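Local structure of putative invasin (Yersinia pseudotuberculosis IP 31758, 5N40) at residues A[140-151]-A[196-205]. The protein probably acts as a surface adhesin of the invasin family, with immunoglobulin-like domains carrying a C-type lectin-like domain likely to serve in cell attachment. The protein carries 1 engineered substitution. Sequence-based numbering, arbitrary orientation.
Engineered in segment 196-205: Ala203 (natural residue Lys).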
loop_
_atom_site.group_PDB
_atom_site.type_symbol
_atom_site.label_atom_id
_atom_site.label_comp_id
_atom_site.label_asym_id
_atom_site.label_seq_id
_atom_site.Cartn_x
_atom_site.Cartn_y
_atom_site.Cartn_z
ATOM N N ASN A 140 16.370 8.252 -7.335
ATOM C CA ASN A 140 16.637 6.982 -8.008
ATOM C C ASN A 140 16.881 5.840 -7.026
ATOM O O ASN A 140 17.562 4.861 -7.348
ATOM C CB ASN A 140 17.809 7.123 -8.986
ATOM C CG ASN A 140 17.509 8.111 -10.103
ATOM O OD1 ASN A 140 16.447 8.057 -10.731
ATOM N ND2 ASN A 140 18.427 9.037 -10.338
ATOM N N VAL A 141 16.283 5.926 -5.844
ATOM C CA VAL A 141 16.361 4.870 -4.842
ATOM C C VAL A 141 15.264 3.845 -5.120
ATOM O O VAL A 141 14.072 4.179 -5.117
ATOM C CB VAL A 141 16.226 5.442 -3.424
ATOM C CG1 VAL A 141 16.113 4.314 -2.395
ATOM C CG2 VAL A 141 17.416 6.359 -3.090
ATOM N N LYS A 142 15.667 2.597 -5.340
ATOM C CA LYS A 142 14.714 1.527 -5.606
ATOM C C LYS A 142 13.902 1.200 -4.356
ATOM O O LYS A 142 14.448 1.074 -3.259
ATOM C CB LYS A 142 15.453 0.284 -6.095
ATOM C CG LYS A 142 16.079 0.441 -7.477
ATOM C CD LYS A 142 16.739 -0.870 -7.912
ATOM C CE LYS A 142 17.309 -0.782 -9.318
ATOM N NZ LYS A 142 17.988 -2.054 -9.723
ATOM N N MET A 143 12.594 1.023 -4.542
ATOM C CA MET A 143 11.651 0.863 -3.443
ATOM C C MET A 143 10.773 -0.358 -3.671
ATOM O O MET A 143 10.402 -0.664 -4.809
ATOM C CB MET A 143 10.764 2.106 -3.305
ATOM C CG MET A 143 10.260 2.366 -1.890
ATOM S SD MET A 143 11.555 2.856 -0.730
ATOM C CE MET A 143 12.184 4.345 -1.499
ATOM N N THR A 144 10.434 -1.049 -2.579
ATOM C CA THR A 144 9.431 -2.108 -2.596
ATOM C C THR A 144 8.468 -1.885 -1.436
ATOM O O THR A 144 8.737 -1.106 -0.517
ATOM C CB THR A 144 10.040 -3.511 -2.485
ATOM O OG1 THR A 144 10.658 -3.655 -1.208
ATOM C CG2 THR A 144 11.060 -3.764 -3.592
ATOM N N PHE A 145 7.337 -2.583 -1.482
ATOM C CA PHE A 145 6.332 -2.518 -0.431
ATOM C C PHE A 145 5.974 -3.919 0.044
ATOM O O PHE A 145 5.906 -4.864 -0.745
ATOM C CB PHE A 145 5.055 -1.805 -0.903
ATOM C CG PHE A 145 5.267 -0.365 -1.242
ATOM C CD1 PHE A 145 5.254 0.601 -0.249
ATOM C CD2 PHE A 145 5.496 0.026 -2.546
ATOM C CE1 PHE A 145 5.455 1.927 -0.552
ATOM C CE2 PHE A 145 5.693 1.359 -2.854
ATOM C CZ PHE A 145 5.680 2.308 -1.848
ATOM N N GLU A 146 5.702 -4.025 1.343
ATOM C CA GLU A 146 5.362 -5.298 1.966
ATOM C C GLU A 146 4.281 -5.093 3.016
ATOM O O GLU A 146 4.407 -4.216 3.876
ATOM C CB GLU A 146 6.602 -5.932 2.608
ATOM C CG GLU A 146 6.381 -7.346 3.104
ATOM C CD GLU A 146 7.650 -7.992 3.622
ATOM O OE1 GLU A 146 8.622 -7.264 3.909
ATOM O OE2 GLU A 146 7.667 -9.231 3.744
ATOM N N GLN A 147 3.222 -5.897 2.943
ATOM C CA GLN A 147 2.244 -5.947 4.023
ATOM C C GLN A 147 2.857 -6.668 5.215
ATOM O O GLN A 147 3.305 -7.809 5.083
ATOM C CB GLN A 147 0.972 -6.653 3.545
ATOM C CG GLN A 147 -0.075 -6.881 4.633
ATOM C CD GLN A 147 0.107 -8.192 5.384
ATOM O OE1 GLN A 147 0.508 -8.207 6.550
ATOM N NE2 GLN A 147 -0.220 -9.300 4.724
ATOM N N VAL A 148 2.897 -6.005 6.373
ATOM C CA VAL A 148 3.512 -6.571 7.569
ATOM C C VAL A 148 2.543 -6.719 8.734
ATOM O O VAL A 148 2.920 -7.307 9.754
ATOM C CB VAL A 148 4.752 -5.756 8.013
ATOM C CG1 VAL A 148 5.842 -5.795 6.947
ATOM C CG2 VAL A 148 4.371 -4.317 8.347
ATOM N N ALA A 149 1.304 -6.230 8.628
ATOM C CA ALA A 149 0.296 -6.471 9.654
ATOM C C ALA A 149 -1.080 -6.178 9.070
ATOM O O ALA A 149 -1.218 -5.335 8.184
ATOM C CB ALA A 149 0.515 -5.617 10.911
ATOM N N VAL A 150 -2.088 -6.896 9.574
ATOM C CA VAL A 150 -3.489 -6.706 9.179
ATOM C C VAL A 150 -4.355 -6.984 10.395
ATOM O O VAL A 150 -4.366 -8.110 10.905
ATOM C CB VAL A 150 -3.909 -7.623 8.014
ATOM C CG1 VAL A 150 -5.352 -7.312 7.583
ATOM C CG2 VAL A 150 -2.972 -7.489 6.829
ATOM N N VAL A 151 -5.111 -5.980 10.859
ATOM C CA VAL A 151 -5.940 -6.125 12.050
ATOM C C VAL A 151 -7.313 -5.515 11.791
ATOM O O VAL A 151 -7.490 -4.676 10.908
ATOM C CB VAL A 151 -5.312 -5.466 13.300
ATOM C CG1 VAL A 151 -3.971 -6.117 13.638
ATOM C CG2 VAL A 151 -5.149 -3.950 13.102
ATOM N N VAL A 196 -10.240 -3.660 7.130
ATOM C CA VAL A 196 -9.051 -3.886 7.937
ATOM C C VAL A 196 -8.084 -2.714 7.809
ATOM O O VAL A 196 -8.096 -1.953 6.837
ATOM C CB VAL A 196 -8.344 -5.212 7.560
ATOM C CG1 VAL A 196 -9.246 -6.390 7.867
ATOM C CG2 VAL A 196 -7.954 -5.232 6.093
ATOM N N GLN A 197 -7.234 -2.594 8.829
ATOM C CA GLN A 197 -6.101 -1.683 8.838
ATOM C C GLN A 197 -4.864 -2.484 8.456
ATOM O O GLN A 197 -4.512 -3.447 9.144
ATOM C CB GLN A 197 -5.930 -1.052 10.219
ATOM C CG GLN A 197 -4.716 -0.162 10.382
ATOM C CD GLN A 197 -4.357 0.065 11.836
ATOM O OE1 GLN A 197 -3.485 -0.616 12.393
ATOM N NE2 GLN A 197 -5.006 1.032 12.454
ATOM N N THR A 198 -4.225 -2.095 7.358
ATOM C CA THR A 198 -3.066 -2.800 6.834
ATOM C C THR A 198 -1.822 -1.954 7.062
ATOM O O THR A 198 -1.800 -0.768 6.723
ATOM C CB THR A 198 -3.236 -3.102 5.345
ATOM O OG1 THR A 198 -4.430 -3.874 5.150
ATOM C CG2 THR A 198 -2.027 -3.878 4.801
ATOM N N THR A 199 -0.790 -2.566 7.630
ATOM C CA THR A 199 0.496 -1.901 7.785
ATOM C C THR A 199 1.341 -2.231 6.564
ATOM O O THR A 199 1.680 -3.397 6.331
ATOM C CB THR A 199 1.195 -2.345 9.066
ATOM O OG1 THR A 199 0.364 -2.053 10.194
ATOM C CG2 THR A 199 2.532 -1.626 9.213
ATOM N N LEU A 200 1.658 -1.213 5.778
ATOM C CA LEU A 200 2.544 -1.345 4.630
ATOM C C LEU A 200 3.940 -0.871 5.004
ATOM O O LEU A 200 4.098 0.217 5.564
ATOM C CB LEU A 200 2.033 -0.529 3.446
ATOM C CG LEU A 200 0.775 -1.076 2.763
ATOM C CD1 LEU A 200 0.282 -0.113 1.707
ATOM C CD2 LEU A 200 1.058 -2.443 2.140
ATOM N N ARG A 201 4.947 -1.674 4.681
ATOM C CA ARG A 201 6.338 -1.296 4.922
ATOM C C ARG A 201 7.012 -0.948 3.600
ATOM O O ARG A 201 7.048 -1.765 2.673
ATOM C CB ARG A 201 7.108 -2.409 5.626
ATOM C CG ARG A 201 8.533 -2.010 5.970
ATOM C CD ARG A 201 9.091 -2.927 7.021
ATOM N NE ARG A 201 9.327 -4.268 6.507
ATOM C CZ ARG A 201 9.818 -5.260 7.239
ATOM N NH1 ARG A 201 10.105 -5.055 8.515
ATOM N NH2 ARG A 201 10.013 -6.453 6.700
ATOM N N ALA A 202 7.526 0.271 3.515
ATOM C CA ALA A 202 8.364 0.691 2.404
ATOM C C ALA A 202 9.810 0.334 2.719
ATOM O O ALA A 202 10.308 0.671 3.793
ATOM C CB ALA A 202 8.223 2.194 2.172
ATOM N N ALA A 203 10.469 -0.362 1.793
ATOM C CA ALA A 203 11.867 -0.746 1.940
ATOM C C ALA A 203 12.684 -0.222 0.765
ATOM O O ALA A 203 12.382 -0.523 -0.396
ATOM C CB ALA A 203 12.014 -2.264 2.032
ATOM N N ALA A 204 13.734 0.536 1.069
ATOM C CA ALA A 204 14.686 0.942 0.051
ATOM C C ALA A 204 15.672 -0.197 -0.204
ATOM O O ALA A 204 15.805 -1.120 0.599
ATOM C CB ALA A 204 15.429 2.208 0.486
ATOM N N GLU A 205 16.357 -0.130 -1.349
ATOM C CA GLU A 205 17.306 -1.185 -1.688
ATOM C C GLU A 205 18.427 -1.296 -0.663
ATOM O O GLU A 205 19.072 -2.346 -0.573
ATOM C CB GLU A 205 17.878 -0.953 -3.097
ATOM C CG GLU A 205 18.378 0.446 -3.373
ATOM C CD GLU A 205 18.882 0.621 -4.796
ATOM O OE1 GLU A 205 19.416 -0.362 -5.368
ATOM O OE2 GLU A 205 18.727 1.741 -5.340
HETATM O O HOH W 1 19.538 2.837 -7.742
HETATM O O HOH W 2 14.023 -1.977 -2.394
HETATM O O HOH W 3 8.974 -3.553 1.408
HETATM O O HOH W 4 13.176 -3.638 -1.325
HETATM O O HOH W 5 9.649 -4.932 3.599
#
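Glu146 OE1 takes a hydrogen bond from Arg201 NH2 at 3.2 Å, part of a salt bridge, and a second from a water that also accepts from Arg201 NE. The pair joins antiparallel strands 142-151 and 197-204 in one sheet of a bacterial immunoglobulin-like sandwich. The long side chains run alongside each other, and the carboxylate and guanidinium planes are turned 58° apart. Arg201 NH2 meets the oxygen from above the carboxylate plane, while OE1 stays close to the guanidinium plane. Val148 CG1 lies over one guanidinium face, offset toward its rim, 3.8 Å from Arg201 NE.

Val148 and Ala149 form a classic beta bulge opposite Thr199: Val148 N donates to Thr199 O at 2.9 Å, but Thr199 N turns to Ala149 O. Val148 CG2 presses on Thr199 CG2 at 3.4 Å, tighter than usual van der Waals contact, and Ala149 CB lies by Thr199 OG1, which bonds to Asn213.

Met143, Phe145, Ala202 and Leu200 are apolar, which suits the face they turn to the opposing sheet. Ala202 is small enough to lie 3.9 Å by CB from Phe145 CE1, while the ring packs edge-to-face with Phe174 and touches Val127. Ala203, on the Glu146 face, is an engineered residue.

At the end toward the preceding domain, Glu205 OE1 hydrogen-bonds to Thr78 OG1. With Glu205 CG between its backbone N and carbonyl carbon (chi1 49°), the carboxylate reaches Lys142, whose N donates to Glu205 OE2 at 3.2 Å from above the carboxylate plane.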